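Local coordinates for enoyl-CoA hydratase/carnithine racemase (Magnetospirillum magneticum, PDB 4NEK), which probably acts on enoyl-CoA thioesters as a crotonase-family enzyme, perhaps as a delta(3)-delta(2)-enoyl-CoA isomerase, at residues 93-98 and 115-120. Numbering follows the deposited sequence.
Sequences PVVAAV and LVYAAP
V98 presses its CG2 methyl against the methyl of A118 on the neighbouring strand, a tight pair with CG2 and CB 3.4 Å apart. With chi1 at -52°, CG2 sits between the backbone N and the carbonyl carbon, while CG1 of V98 extends to CG1 of V116 at 4.3 Å. A96 CB, beside V116 CG2, completes this face. On the other face V95 splits its two methyls: CG2 lies against L115 CB, and CG1, anti to the backbone N (chi1 177°), meets the Y117 ring at its edge, 4.4 Å from CE2. Strands 94-98 and 115-118 run parallel, 11° apart, as inner neighbours in the main sheet of the crotonase fold, flanked by strands 50-54 and 175-176. Their backbones alternate as donor and acceptor: A96 N to L115 O, Y117 N to A96 O (3.0 Å), V98 N to Y117 O (2.8 Å) and, just past the second strand, A119 N to V98 O. At the opposite end L115 N reaches V94 O only weakly, at 3.3 Å. Helix 179-194 covers the V95, L115 and Y117 face through L193 and A189, and R150 of a second subunit packs on both L115 and V116.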
# COMPACT_ATOMS: atom_id res chain seq x y z
N PRO C 93 23.68 -10.27 15.66
CA PRO C 93 22.82 -9.86 14.57
C PRO C 93 23.36 -10.24 13.22
O PRO C 93 24.57 -10.34 13.04
CB PRO C 93 22.82 -8.32 14.65
CG PRO C 93 23.33 -7.99 16.01
CD PRO C 93 24.23 -9.12 16.41
N VAL C 94 22.43 -10.41 12.29
CA VAL C 94 22.73 -10.89 10.95
C VAL C 94 21.99 -10.02 9.94
O VAL C 94 20.79 -9.86 10.02
CB VAL C 94 22.26 -12.33 10.80
CG1 VAL C 94 22.54 -12.86 9.42
CG2 VAL C 94 22.90 -13.24 11.85
N VAL C 95 22.74 -9.42 9.03
CA VAL C 95 22.18 -8.58 7.99
C VAL C 95 22.45 -9.26 6.67
O VAL C 95 23.52 -9.82 6.50
CB VAL C 95 22.91 -7.23 7.98
CG1 VAL C 95 22.39 -6.34 6.84
CG2 VAL C 95 22.75 -6.53 9.32
N ALA C 96 21.49 -9.25 5.77
CA ALA C 96 21.69 -9.84 4.47
C ALA C 96 21.37 -8.87 3.36
O ALA C 96 20.53 -8.02 3.53
CB ALA C 96 20.82 -11.04 4.32
N ALA C 97 22.08 -9.00 2.24
CA ALA C 97 21.80 -8.20 1.09
C ALA C 97 21.58 -9.15 -0.03
O ALA C 97 22.49 -9.89 -0.40
CB ALA C 97 22.99 -7.30 0.78
N VAL C 98 20.37 -9.15 -0.60
CA VAL C 98 20.02 -10.09 -1.63
C VAL C 98 19.75 -9.43 -2.95
O VAL C 98 19.41 -8.27 -3.00
CB VAL C 98 18.79 -10.90 -1.21
CG1 VAL C 98 19.01 -11.51 0.16
CG2 VAL C 98 17.56 -10.05 -1.10
N LEU C 115 18.08 -8.01 9.64
CA LEU C 115 17.77 -7.05 8.59
C LEU C 115 18.13 -7.60 7.26
O LEU C 115 19.15 -8.23 7.11
CB LEU C 115 18.59 -5.77 8.77
CG LEU C 115 18.43 -4.99 10.06
CD1 LEU C 115 19.48 -3.89 10.15
CD2 LEU C 115 17.06 -4.37 10.18
N VAL C 116 17.34 -7.26 6.26
CA VAL C 116 17.54 -7.73 4.90
C VAL C 116 17.18 -6.66 3.89
O VAL C 116 16.13 -6.03 3.99
CB VAL C 116 16.60 -8.88 4.64
CG1 VAL C 116 16.82 -9.41 3.23
CG2 VAL C 116 16.79 -10.00 5.63
N TYR C 117 18.06 -6.41 2.95
CA TYR C 117 17.82 -5.42 1.87
C TYR C 117 17.94 -6.19 0.60
O TYR C 117 18.76 -7.09 0.51
CB TYR C 117 18.85 -4.27 1.88
CG TYR C 117 18.77 -3.56 3.17
CD1 TYR C 117 17.86 -2.52 3.38
CD2 TYR C 117 19.52 -4.02 4.27
CE1 TYR C 117 17.72 -1.93 4.64
CE2 TYR C 117 19.42 -3.43 5.52
CZ TYR C 117 18.52 -2.39 5.72
OH TYR C 117 18.48 -1.82 6.96
N ALA C 118 17.14 -5.82 -0.38
CA ALA C 118 17.08 -6.49 -1.65
C ALA C 118 17.16 -5.55 -2.81
O ALA C 118 16.69 -4.43 -2.73
CB ALA C 118 15.76 -7.21 -1.74
N ALA C 119 17.75 -6.00 -3.91
CA ALA C 119 17.83 -5.19 -5.11
C ALA C 119 16.55 -5.31 -5.88
O ALA C 119 15.82 -6.29 -5.72
CB ALA C 119 18.96 -5.66 -5.98
N PRO C 120 16.24 -4.32 -6.71
CA PRO C 120 15.02 -4.26 -7.52
C PRO C 120 14.71 -5.53 -8.29
O PRO C 120 13.55 -5.98 -8.29
CB PRO C 120 15.31 -3.13 -8.49
CG PRO C 120 16.12 -2.20 -7.69
CD PRO C 120 16.99 -3.06 -6.82